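Local structure of ankyrin repeat domain protein (Legionella pneumophila subsp. pneumophila, 6MCA) at residues L418-L430 with K464-G476. The protein is a cysteine protease-like bacterial effector with ankyrin repeats that interacts with the host LARP7 component of the 7SK snRNP complex. Residues are numbered along the deposited sequence; the frame is centred on the assembly and turned at random.
Sequences LFQACDHANKRHL and KGNNLLKILDDCG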
ATOM      1  N   LEU A 418     -17.868  10.595   6.576  1.00 39.34           N
ATOM      2  CA  LEU A 418     -18.659  11.678   7.156  1.00 49.32           C
ATOM      3  C   LEU A 418     -18.615  11.647   8.680  1.00 50.38           C
ATOM      4  O   LEU A 418     -18.417  12.681   9.327  1.00 41.03           O
ATOM      5  CB  LEU A 418     -20.102  11.588   6.658  1.00 47.99           C
ATOM      6  CG  LEU A 418     -21.137  12.497   7.324  1.00 45.20           C
ATOM      7  CD1 LEU A 418     -20.798  13.963   7.102  1.00 37.44           C
ATOM      8  CD2 LEU A 418     -22.533  12.177   6.813  1.00 38.91           C
ATOM      9  N   PHE A 419     -18.792  10.464   9.272  1.00 40.93           N
ATOM     10  CA  PHE A 419     -18.893  10.387  10.725  1.00 52.20           C
ATOM     11  C   PHE A 419     -17.537  10.572  11.395  1.00 50.90           C
ATOM     12  O   PHE A 419     -17.434  11.279  12.405  1.00 52.98           O
ATOM     13  CB  PHE A 419     -19.516   9.055  11.141  1.00 54.39           C
ATOM     14  CG  PHE A 419     -19.838   8.968  12.607  1.00 75.57           C
ATOM     15  CD1 PHE A 419     -20.919   9.655  13.135  1.00 70.98           C
ATOM     16  CD2 PHE A 419     -19.060   8.197  13.456  1.00 77.60           C
ATOM     17  CE1 PHE A 419     -21.217   9.577  14.483  1.00 74.14           C
ATOM     18  CE2 PHE A 419     -19.354   8.114  14.805  1.00 72.20           C
ATOM     19  CZ  PHE A 419     -20.434   8.806  15.319  1.00 70.76           C
ATOM     20  N   GLN A 420     -16.483   9.958  10.854  1.00 52.45           N
ATOM     21  CA  GLN A 420     -15.208   9.940  11.557  1.00 43.89           C
ATOM     22  C   GLN A 420     -14.311  11.128  11.237  1.00 40.42           C
ATOM     23  O   GLN A 420     -13.575  11.584  12.119  1.00 49.80           O
ATOM     24  CB  GLN A 420     -14.449   8.646  11.242  1.00 40.06           C
ATOM     25  CG  GLN A 420     -15.204   7.371  11.588  1.00 37.78           C
ATOM     26  CD  GLN A 420     -14.311   6.145  11.569  1.00 41.61           C
ATOM     27  OE1 GLN A 420     -13.149   6.202  11.974  1.00 35.78           O
ATOM     28  NE2 GLN A 420     -14.849   5.028  11.094  1.00 35.16           N
ATOM     29  N   ALA A 421     -14.344  11.649  10.009  1.00 42.09           N
ATOM     30  CA  ALA A 421     -13.302  12.556   9.546  1.00 48.39           C
ATOM     31  C   ALA A 421     -13.765  13.987   9.310  1.00 46.03           C
ATOM     32  O   ALA A 421     -12.932  14.837   8.974  1.00 57.91           O
ATOM     33  CB  ALA A 421     -12.673  12.008   8.259  1.00 35.76           C
ATOM     34  N   CYS A 422     -15.049  14.289   9.477  1.00 55.90           N
ATOM     35  CA  CYS A 422     -15.582  15.612   9.171  1.00 51.16           C
ATOM     36  C   CYS A 422     -15.949  16.336  10.461  1.00 56.34           C
ATOM     37  O   CYS A 422     -16.806  15.867  11.218  1.00 60.23           O
ATOM     38  CB  CYS A 422     -16.796  15.512   8.246  1.00 55.58           C
ATOM     39  SG  CYS A 422     -16.408  14.966   6.566  1.00 54.09           S
ATOM     40  N   ASP A 423     -15.304  17.475  10.702  1.00 50.68           N
ATOM     41  CA  ASP A 423     -15.619  18.344  11.826  1.00 63.91           C
ATOM     42  C   ASP A 423     -16.494  19.497  11.349  1.00 73.52           C
ATOM     43  O   ASP A 423     -16.238  20.088  10.296  1.00 60.15           O
ATOM     44  CB  ASP A 423     -14.347  18.888  12.480  1.00 54.01           C
ATOM     45  CG  ASP A 423     -13.419  17.787  12.958  1.00 96.42           C
ATOM     46  OD1 ASP A 423     -13.910  16.674  13.247  1.00 82.68           O
ATOM     47  OD2 ASP A 423     -12.198  18.035  13.048  1.00103.20           O
ATOM     48  N   HIS A 424     -17.523  19.819  12.137  1.00 73.66           N
ATOM     49  CA  HIS A 424     -18.505  20.818  11.733  1.00 64.68           C
ATOM     50  C   HIS A 424     -17.938  22.232  11.671  1.00 73.70           C
ATOM     51  O   HIS A 424     -18.607  23.122  11.135  1.00 77.93           O
ATOM     52  CB  HIS A 424     -19.703  20.787  12.683  1.00 77.01           C
ATOM     53  CG  HIS A 424     -19.590  21.734  13.836  1.00 93.30           C
ATOM     54  ND1 HIS A 424     -18.816  21.467  14.945  1.00 84.73           N
ATOM     55  CD2 HIS A 424     -20.154  22.946  14.053  1.00 89.78           C
ATOM     56  CE1 HIS A 424     -18.907  22.474  15.795  1.00 86.22           C
ATOM     57  NE2 HIS A 424     -19.713  23.385  15.278  1.00102.90           N
ATOM     58  N   ALA A 425     -16.737  22.463  12.196  1.00 72.03           N
ATOM     59  CA  ALA A 425     -16.121  23.783  12.184  1.00 75.68           C
ATOM     60  C   ALA A 425     -15.152  23.979  11.027  1.00 60.43           C
ATOM     61  O   ALA A 425     -14.550  25.051  10.916  1.00 66.92           O
ATOM     62  CB  ALA A 425     -15.398  24.040  13.511  1.00 74.15           C
ATOM     63  N   ASN A 426     -14.987  22.978  10.167  1.00 63.61           N
ATOM     64  CA  ASN A 426     -14.071  23.042   9.034  1.00 68.68           C
ATOM     65  C   ASN A 426     -14.885  23.188   7.756  1.00 58.25           C
ATOM     66  O   ASN A 426     -15.736  22.343   7.458  1.00 60.88           O
ATOM     67  CB  ASN A 426     -13.192  21.793   8.979  1.00 69.52           C
ATOM     68  CG  ASN A 426     -11.923  22.005   8.177  1.00 53.87           C
ATOM     69  OD1 ASN A 426     -11.937  22.641   7.124  1.00 62.71           O
ATOM     70  ND2 ASN A 426     -10.815  21.468   8.675  1.00 67.50           N
ATOM     71  N   LYS A 427     -14.622  24.260   7.001  1.00 48.08           N
ATOM     72  CA  LYS A 427     -15.412  24.518   5.802  1.00 57.32           C
ATOM     73  C   LYS A 427     -15.105  23.516   4.694  1.00 53.57           C
ATOM     74  O   LYS A 427     -16.004  23.153   3.927  1.00 57.45           O
ATOM     75  CB  LYS A 427     -15.194  25.958   5.326  1.00 56.10           C
ATOM     76  CG  LYS A 427     -14.071  26.156   4.320  1.00 82.80           C
ATOM     77  CD  LYS A 427     -14.144  27.533   3.680  1.00 93.30           C
ATOM     78  CE  LYS A 427     -15.143  27.559   2.534  1.00 86.49           C
ATOM     79  NZ  LYS A 427     -15.383  28.942   2.036  1.00 86.35           N
ATOM     80  N   ARG A 428     -13.858  23.044   4.600  1.00 53.78           N
ATOM     81  CA  ARG A 428     -13.545  21.995   3.635  1.00 51.83           C
ATOM     82  C   ARG A 428     -14.231  20.688   4.015  1.00 45.55           C
ATOM     83  O   ARG A 428     -14.778  19.985   3.152  1.00 57.89           O
ATOM     84  CB  ARG A 428     -12.032  21.803   3.542  1.00 50.98           C
ATOM     85  CG  ARG A 428     -11.257  23.085   3.276  1.00 56.56           C
ATOM     86  N   HIS A 429     -14.215  20.352   5.307  1.00 49.34           N
ATOM     87  CA  HIS A 429     -14.969  19.200   5.780  1.00 52.67           C
ATOM     88  C   HIS A 429     -16.458  19.375   5.522  1.00 44.43           C
ATOM     89  O   HIS A 429     -17.154  18.398   5.235  1.00 50.23           O
ATOM     90  CB  HIS A 429     -14.712  18.971   7.270  1.00 47.11           C
ATOM     91  CG  HIS A 429     -13.298  18.594   7.591  1.00 54.76           C
ATOM     92  ND1 HIS A 429     -12.929  18.067   8.811  1.00 65.30           N
ATOM     93  CD2 HIS A 429     -12.164  18.670   6.856  1.00 57.12           C
ATOM     94  CE1 HIS A 429     -11.629  17.834   8.812  1.00 60.78           C
ATOM     95  NE2 HIS A 429     -11.141  18.191   7.638  1.00 66.88           N
ATOM     96  N   LEU A 430     -16.961  20.610   5.593  1.00 43.13           N
ATOM     97  CA  LEU A 430     -18.374  20.846   5.313  1.00 45.37           C
ATOM     98  C   LEU A 430     -18.684  20.660   3.832  1.00 50.44           C
ATOM     99  O   LEU A 430     -19.755  20.154   3.478  1.00 54.19           O
ATOM    100  CB  LEU A 430     -18.777  22.244   5.780  1.00 51.82           C
ATOM    101  CG  LEU A 430     -19.230  22.342   7.238  1.00 70.78           C
ATOM    102  CD1 LEU A 430     -19.289  23.792   7.695  1.00 71.87           C
ATOM    103  CD2 LEU A 430     -20.576  21.658   7.432  1.00 54.31           C
ATOM    104  N   LYS A 464     -18.919  12.634  18.697  1.00 64.50           N
ATOM    105  CA  LYS A 464     -19.027  12.581  17.246  1.00 74.48           C
ATOM    106  C   LYS A 464     -20.479  12.562  16.787  1.00 64.39           C
ATOM    107  O   LYS A 464     -20.786  13.074  15.708  1.00 70.72           O
ATOM    108  CB  LYS A 464     -18.265  11.370  16.712  1.00 59.79           C
ATOM    109  CG  LYS A 464     -16.760  11.489  16.894  1.00 65.07           C
ATOM    110  CD  LYS A 464     -16.011  10.416  16.128  1.00 78.60           C
ATOM    111  CE  LYS A 464     -14.514  10.678  16.150  1.00 78.09           C
ATOM    112  NZ  LYS A 464     -14.175  11.993  15.540  1.00 69.74           N
ATOM    113  N   GLY A 465     -21.387  12.001  17.587  1.00 72.64           N
ATOM    114  CA  GLY A 465     -22.801  12.125  17.269  1.00 64.86           C
ATOM    115  C   GLY A 465     -23.282  13.562  17.340  1.00 71.57           C
ATOM    116  O   GLY A 465     -24.079  14.008  16.507  1.00 64.73           O
ATOM    117  N   ASN A 466     -22.799  14.310  18.335  1.00 70.24           N
ATOM    118  CA  ASN A 466     -23.092  15.737  18.415  1.00 75.80           C
ATOM    119  C   ASN A 466     -22.543  16.475  17.198  1.00 75.69           C
ATOM    120  O   ASN A 466     -23.221  17.331  16.613  1.00 69.86           O
ATOM    121  CB  ASN A 466     -22.507  16.312  19.706  1.00 73.41           C
ATOM    122  CG  ASN A 466     -23.171  17.606  20.126  1.00 73.47           C
ATOM    123  OD1 ASN A 466     -22.518  18.641  20.245  1.00 75.06           O
ATOM    124  ND2 ASN A 466     -24.477  17.551  20.362  1.00 86.60           N
ATOM    125  N   ASN A 467     -21.308  16.152  16.804  1.00 71.68           N
ATOM    126  CA  ASN A 467     -20.727  16.768  15.614  1.00 59.02           C
ATOM    127  C   ASN A 467     -21.536  16.430  14.367  1.00 63.26           C
ATOM    128  O   ASN A 467     -21.706  17.273  13.480  1.00 62.26           O
ATOM    129  CB  ASN A 467     -19.272  16.327  15.452  1.00 58.15           C
ATOM    130  CG  ASN A 467     -18.663  16.797  14.146  1.00 60.90           C
ATOM    131  OD1 ASN A 467     -18.159  17.917  14.048  1.00 58.20           O
ATOM    132  ND2 ASN A 467     -18.696  15.936  13.134  1.00 48.76           N
ATOM    133  N   LEU A 468     -22.050  15.200  14.289  1.00 54.20           N
ATOM    134  CA  LEU A 468     -22.867  14.799  13.147  1.00 62.85           C
ATOM    135  C   LEU A 468     -24.182  15.566  13.111  1.00 77.27           C
ATOM    136  O   LEU A 468     -24.631  15.988  12.039  1.00 69.42           O
ATOM    137  CB  LEU A 468     -23.126  13.293  13.193  1.00 44.48           C
ATOM    138  CG  LEU A 468     -24.211  12.754  12.258  1.00 60.97           C
ATOM    139  CD1 LEU A 468     -23.766  12.839  10.805  1.00 51.00           C
ATOM    140  CD2 LEU A 468     -24.583  11.327  12.629  1.00 65.71           C
ATOM    141  N   LEU A 469     -24.823  15.744  14.269  1.00 78.20           N
ATOM    142  CA  LEU A 469     -26.039  16.551  14.325  1.00 82.82           C
ATOM    143  C   LEU A 469     -25.764  17.982  13.876  1.00 67.68           C
ATOM    144  O   LEU A 469     -26.531  18.566  13.097  1.00 62.78           O
ATOM    145  CB  LEU A 469     -26.618  16.530  15.739  1.00 74.03           C
ATOM    146  CG  LEU A 469     -27.240  15.211  16.198  1.00 73.47           C
ATOM    147  CD1 LEU A 469     -27.562  15.260  17.683  1.00 77.24           C
ATOM    148  CD2 LEU A 469     -28.491  14.913  15.389  1.00 72.37           C
ATOM    149  N   LYS A 470     -24.663  18.563  14.361  1.00 70.16           N
ATOM    150  CA  LYS A 470     -24.287  19.907  13.936  1.00 65.54           C
ATOM    151  C   LYS A 470     -24.093  19.969  12.426  1.00 77.17           C
ATOM    152  O   LYS A 470     -24.621  20.865  11.759  1.00 83.06           O
ATOM    153  CB  LYS A 470     -23.019  20.355  14.664  1.00 74.03           C
ATOM    154  CG  LYS A 470     -23.189  20.522  16.166  1.00 66.24           C
ATOM    155  CD  LYS A 470     -22.357  21.684  16.688  1.00 71.36           C
ATOM    156  CE  LYS A 470     -21.491  21.260  17.862  1.00 80.86           C
ATOM    157  NZ  LYS A 470     -22.304  20.731  18.990  1.00 82.56           N
ATOM    158  N   ILE A 471     -23.347  19.010  11.868  1.00 79.95           N
ATOM    159  CA  ILE A 471     -23.098  18.982  10.428  1.00 79.08           C
ATOM    160  C   ILE A 471     -24.411  18.902   9.661  1.00 66.18           C
ATOM    161  O   ILE A 471     -24.624  19.623   8.679  1.00 65.16           O
ATOM    162  CB  ILE A 471     -22.166  17.809  10.069  1.00 70.08           C
ATOM    163  CG1 ILE A 471     -20.727  18.116  10.484  1.00 65.09           C
ATOM    164  CG2 ILE A 471     -22.238  17.500   8.579  1.00 50.98           C
ATOM    165  CD1 ILE A 471     -19.747  17.023  10.124  1.00 55.85           C
ATOM    166  N   LEU A 472     -25.311  18.016  10.099  1.00 59.57           N
ATOM    167  CA  LEU A 472     -26.601  17.880   9.432  1.00 66.58           C
ATOM    168  C   LEU A 472     -27.379  19.188   9.465  1.00 69.90           C
ATOM    169  O   LEU A 472     -28.052  19.542   8.491  1.00 70.14           O
ATOM    170  CB  LEU A 472     -27.414  16.758  10.080  1.00 72.46           C
ATOM    171  CG  LEU A 472     -26.947  15.323   9.831  1.00 69.19           C
ATOM    172  CD1 LEU A 472     -27.876  14.332  10.518  1.00 50.96           C
ATOM    173  CD2 LEU A 472     -26.856  15.036   8.341  1.00 60.13           C
ATOM    174  N   ASP A 473     -27.293  19.925  10.574  1.00 64.86           N
ATOM    175  CA  ASP A 473     -28.024  21.186  10.649  1.00 78.51           C
ATOM    176  C   ASP A 473     -27.394  22.257   9.763  1.00 74.24           C
ATOM    177  O   ASP A 473     -28.109  23.048   9.138  1.00 81.14           O
ATOM    178  CB  ASP A 473     -28.115  21.670  12.095  1.00 83.65           C
ATOM    179  CG  ASP A 473     -29.323  22.556  12.333  1.00 92.42           C
ATOM    180  OD1 ASP A 473     -30.461  22.047  12.241  1.00103.87           O
ATOM    181  OD2 ASP A 473     -29.137  23.760  12.605  1.00104.40           O
ATOM    182  N   ASP A 474     -26.060  22.303   9.692  1.00 78.31           N
ATOM    183  CA  ASP A 474     -25.406  23.286   8.831  1.00 66.39           C
ATOM    184  C   ASP A 474     -25.621  23.013   7.350  1.00 66.33           C
ATOM    185  O   ASP A 474     -25.331  23.889   6.529  1.00 61.31           O
ATOM    186  CB  ASP A 474     -23.901  23.357   9.114  1.00 57.94           C
ATOM    187  CG  ASP A 474     -23.573  23.244  10.588  1.00 98.31           C
ATOM    188  OD1 ASP A 474     -22.588  22.554  10.928  1.00101.02           O
ATOM    189  OD2 ASP A 474     -24.303  23.838  11.409  1.00109.32           O
ATOM    190  N   CYS A 475     -26.114  21.830   6.987  1.00 66.28           N
ATOM    191  CA  CYS A 475     -26.451  21.511   5.608  1.00 70.45           C
ATOM    192  C   CYS A 475     -27.953  21.553   5.354  1.00 76.12           C
ATOM    193  O   CYS A 475     -28.406  21.088   4.303  1.00 74.58           O
ATOM    194  CB  CYS A 475     -25.888  20.138   5.233  1.00 72.39           C
ATOM    195  SG  CYS A 475     -24.082  20.047   5.279  1.00 77.03           S
ATOM    196  N   GLY A 476     -28.728  22.097   6.291  1.00 74.46           N
ATOM    197  CA  GLY A 476     -30.164  22.223   6.127  1.00 84.82           C
ATOM    198  C   GLY A 476     -30.902  20.904   6.198  1.00 76.48           C
ATOM    199  O   GLY A 476     -31.739  20.606   5.339  1.00 89.63           O
TER
HETATM  200  O   HOH W   1     -19.072  13.496  13.338  1.00 56.78           O
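Lys464 lays its CB 3.6 Å from CZ of Phe419, an oblique approach to the ring. Its chain then runs on to the backbone at Gln420, where NZ gives a weak hydrogen bond to O. Asn467 carries the polar part of the contact. With CG anti to the backbone N (chi1 173°), its amide reaches the backbone of residues 422-424 and bonds it twice. ND2 donates to Cys422 O at 2.7 Å, in the carbonyl plane, although that acceptor is tilted out of the amide plane of Asn467 and the bond is bent at the donor. OD1 accepts from His424 N at 2.8 Å on a lone pair, with an N-H...O angle of 151°. The same ND2 also donates to a water that bridges Phe419 O and Lys464 O, so both ends of the amide are engaged and its rotation is fixed. Leu468 sends CD2 to the edge of the Phe419 ring, 4.1 Å from CD1. One turn beyond Asn467, Lys470 lies over a face of the His424 imidazole, its CD 3.6 Å from the ring centroid and 15° off the normal, a CH-pi contact. Ile471 divides its branches: CD1 packs 3.8 Å from Cys422 CB, whereas CG2 meets Leu418 CD1. Asp474 CB lies 4.1 Å from Leu430 CD2, with Cys475 SG slightly farther from that methyl. The arrangement is all-helical packing near the C-terminus: helix 463-474 packs against helices 404-421 and 427-440 and the turn that joins them, Ile471 and Leu418 both touching Ala433, while helix 447-458 adds Leu453 against Leu468 and Tyr452 and Tyr456 against Phe419.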